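Long-range contact in lovastatin nonaketide synthase, polyketide synthase component (Aspergillus terreus, PDB 7CPX), which builds the dihydromonacolin L backbone of lovastatin from malonyl-CoA, working as a homodimeric, multidomain iterative polyketide synthase together with its partner enzyme LovC: residues Glu2107-Cys2111 with Ser2126-Pro2132. The protein carries 2 engineered substitutions. Residues are numbered along the deposited sequence; the frame is centred on the assembly and turned at random.
Sequences EVMPC and STVISWP
V2108-P2110 and V2128-S2130 run as two short parallel strands whose axes approach to 4.4 Å and are inclined at 44°. In backbone hydrogen bonds V2128 N donates to E2107 O, M2109 N to V2128 O (3.0 Å) and S2130 N to M2109 O (2.9 Å), the ladder expected of parallel pairing. A weak fourth hydrogen bond, C2111 N to S2130 O, follows where segment 2107-2111 turns into helix 2111-2117, with P2110 at the N-cap position. V2108 and V2128 lie side by side on one face, CG2 of V2108 against CG1 of V2128, and V2108 CG1 reaches on to S2130 CB at 3.6 Å. At the entry end the aliphatic part of E2107 slants across T2127, whose OG1 hydrogen-bonds to the backbone O of D2124, and T2127 CG2 also meets M2109 SD at 4.0 Å. C2111 closes the other end. Its CB sits over the six-membered ring of W2131, 4.0 Å from the centroid, in a CH-pi contact and also packs on I2129 CG2, while SG, placed between backbone N and carbonyl carbon (chi1 64°), approaches the same ring obliquely and touches P2132 CD at 3.5 Å. The indole NE1 hydrogen-bonds to S1876 OG, and strand 2128-2130 pairs along its other edge, antiparallel, with strand 1869-1883. The arrangement is a beta-alpha-beta unit in which helix 2111-2117 lies in the connection between two neighbouring parallel strands; through 2128-2130, strand 2108-2110 joins the mixed sheet that contains strand 1869-1883.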
ATOM      1  N   GLU A2107     -33.175 -26.566  25.844  1.00130.50           N
ATOM      2  CA  GLU A2107     -31.878 -25.904  25.758  1.00130.50           C
ATOM      3  C   GLU A2107     -31.414 -25.471  27.143  1.00130.50           C
ATOM      4  O   GLU A2107     -30.947 -24.344  27.340  1.00130.50           O
ATOM      5  CB  GLU A2107     -31.939 -24.712  24.801  1.00130.50           C
ATOM      6  CG  GLU A2107     -30.589 -24.095  24.439  1.00130.50           C
ATOM      7  CD  GLU A2107     -29.652 -25.068  23.749  1.00130.50           C
ATOM      8  OE1 GLU A2107     -29.217 -26.045  24.394  1.00130.50           O
ATOM      9  OE2 GLU A2107     -29.350 -24.855  22.556  1.00130.50           O
ATOM     10  N   VAL A2108     -31.542 -26.358  28.123  1.00125.65           N
ATOM     11  CA  VAL A2108     -31.135 -26.055  29.490  1.00125.65           C
ATOM     12  C   VAL A2108     -29.626 -26.188  29.613  1.00125.65           C
ATOM     13  O   VAL A2108     -29.042 -27.202  29.213  1.00125.65           O
ATOM     14  CB  VAL A2108     -31.853 -26.981  30.487  1.00125.65           C
ATOM     15  CG1 VAL A2108     -31.236 -26.845  31.867  1.00125.65           C
ATOM     16  CG2 VAL A2108     -33.337 -26.672  30.538  1.00125.65           C
ATOM     17  N   MET A2109     -28.983 -25.158  30.170  1.00120.60           N
ATOM     18  CA  MET A2109     -27.561 -25.260  30.472  1.00120.60           C
ATOM     19  C   MET A2109     -27.285 -24.542  31.785  1.00120.60           C
ATOM     20  O   MET A2109     -27.929 -23.524  32.064  1.00120.60           O
ATOM     21  CB  MET A2109     -26.693 -24.667  29.359  1.00120.60           C
ATOM     22  CG  MET A2109     -26.860 -23.173  29.160  1.00120.60           C
ATOM     23  SD  MET A2109     -26.073 -22.602  27.641  1.00120.60           S
ATOM     24  CE  MET A2109     -24.405 -23.221  27.858  1.00120.60           C
ATOM     25  N   PRO A2110     -26.362 -25.039  32.611  1.00118.79           N
ATOM     26  CA  PRO A2110     -26.080 -24.355  33.877  1.00118.79           C
ATOM     27  C   PRO A2110     -25.513 -22.962  33.651  1.00118.79           C
ATOM     28  O   PRO A2110     -24.880 -22.681  32.631  1.00118.79           O
ATOM     29  CB  PRO A2110     -25.057 -25.270  34.559  1.00118.79           C
ATOM     30  CG  PRO A2110     -25.256 -26.597  33.934  1.00118.79           C
ATOM     31  CD  PRO A2110     -25.643 -26.320  32.516  1.00118.79           C
ATOM     32  N   CYS A2111     -25.754 -22.084  34.627  1.00117.49           N
ATOM     33  CA  CYS A2111     -25.247 -20.719  34.536  1.00117.49           C
ATOM     34  C   CYS A2111     -23.739 -20.705  34.335  1.00117.49           C
ATOM     35  O   CYS A2111     -23.213 -19.886  33.573  1.00117.49           O
ATOM     36  CB  CYS A2111     -25.623 -19.937  35.795  1.00117.49           C
ATOM     37  SG  CYS A2111     -24.871 -20.572  37.310  1.00117.49           S
ATOM     38  N   SER A2126     -34.358 -18.660  23.143  1.00123.25           N
ATOM     39  CA  SER A2126     -34.996 -19.880  23.626  1.00123.25           C
ATOM     40  C   SER A2126     -34.029 -20.772  24.391  1.00123.25           C
ATOM     41  O   SER A2126     -34.262 -21.977  24.519  1.00123.25           O
ATOM     42  CB  SER A2126     -35.636 -20.669  22.476  1.00123.25           C
ATOM     43  OG  SER A2126     -36.588 -19.878  21.787  1.00123.25           O
ATOM     44  N   THR A2127     -32.937 -20.202  24.892  1.00123.73           N
ATOM     45  CA  THR A2127     -32.037 -20.898  25.798  1.00123.73           C
ATOM     46  C   THR A2127     -32.379 -20.532  27.235  1.00123.73           C
ATOM     47  O   THR A2127     -32.830 -19.420  27.520  1.00123.73           O
ATOM     48  CB  THR A2127     -30.581 -20.536  25.503  1.00123.73           C
ATOM     49  OG1 THR A2127     -30.236 -20.974  24.184  1.00123.73           O
ATOM     50  CG2 THR A2127     -29.652 -21.185  26.515  1.00123.73           C
ATOM     51  N   VAL A2128     -32.165 -21.481  28.142  1.00123.39           N
ATOM     52  CA  VAL A2128     -32.515 -21.304  29.545  1.00123.39           C
ATOM     53  C   VAL A2128     -31.325 -21.681  30.416  1.00123.39           C
ATOM     54  O   VAL A2128     -30.786 -22.791  30.309  1.00123.39           O
ATOM     55  CB  VAL A2128     -33.761 -22.123  29.933  1.00123.39           C
ATOM     56  CG1 VAL A2128     -33.563 -23.586  29.620  1.00123.39           C
ATOM     57  CG2 VAL A2128     -34.074 -21.937  31.405  1.00123.39           C
ATOM     58  N   ILE A2129     -30.929 -20.750  31.277  1.00117.87           N
ATOM     59  CA  ILE A2129     -29.925 -20.990  32.302  1.00117.87           C
ATOM     60  C   ILE A2129     -30.579 -21.694  33.478  1.00117.87           C
ATOM     61  O   ILE A2129     -31.636 -21.274  33.962  1.00117.87           O
ATOM     62  CB  ILE A2129     -29.287 -19.667  32.753  1.00117.87           C
ATOM     63  CG1 ILE A2129     -28.569 -18.984  31.593  1.00117.87           C
ATOM     64  CG2 ILE A2129     -28.332 -19.919  33.898  1.00117.87           C
ATOM     65  CD1 ILE A2129     -28.734 -17.486  31.606  1.00117.87           C
ATOM     66  N   SER A2130     -29.942 -22.762  33.942  1.00118.95           N
ATOM     67  CA  SER A2130     -30.388 -23.523  35.105  1.00118.95           C
ATOM     68  C   SER A2130     -29.543 -23.083  36.293  1.00118.95           C
ATOM     69  O   SER A2130     -28.384 -23.483  36.429  1.00118.95           O
ATOM     70  CB  SER A2130     -30.260 -25.022  34.853  1.00118.95           C
ATOM     71  OG  SER A2130     -30.489 -25.758  36.042  1.00118.95           O
ATOM     72  N   TRP A2131     -30.124 -22.257  37.151  1.00114.88           N
ATOM     73  CA  TRP A2131     -29.400 -21.729  38.296  1.00114.88           C
ATOM     74  C   TRP A2131     -29.262 -22.801  39.370  1.00114.88           C
ATOM     75  O   TRP A2131     -30.275 -23.368  39.794  1.00114.88           O
ATOM     76  CB  TRP A2131     -30.117 -20.515  38.860  1.00114.88           C
ATOM     77  CG  TRP A2131     -29.976 -19.300  38.012  1.00114.88           C
ATOM     78  CD1 TRP A2131     -30.880 -18.817  37.118  1.00114.88           C
ATOM     79  CD2 TRP A2131     -28.856 -18.411  37.970  1.00114.88           C
ATOM     80  NE1 TRP A2131     -30.398 -17.678  36.524  1.00114.88           N
ATOM     81  CE2 TRP A2131     -29.154 -17.407  37.030  1.00114.88           C
ATOM     82  CE3 TRP A2131     -27.629 -18.365  38.637  1.00114.88           C
ATOM     83  CZ2 TRP A2131     -28.273 -16.370  36.741  1.00114.88           C
ATOM     84  CZ3 TRP A2131     -26.756 -17.336  38.350  1.00114.88           C
ATOM     85  CH2 TRP A2131     -27.082 -16.353  37.409  1.00114.88           C
ATOM     86  N   PRO A2132     -28.051 -23.108  39.835  1.00113.92           N
ATOM     87  CA  PRO A2132     -27.916 -24.092  40.916  1.00113.92           C
ATOM     88  C   PRO A2132     -28.637 -23.624  42.170  1.00113.92           C
ATOM     89  O   PRO A2132     -28.678 -22.432  42.478  1.00113.92           O
ATOM     90  CB  PRO A2132     -26.401 -24.181  41.128  1.00113.92           C
ATOM     91  CG  PRO A2132     -25.868 -22.896  40.608  1.00113.92           C
ATOM     92  CD  PRO A2132     -26.752 -22.526  39.461  1.00113.92           C
TER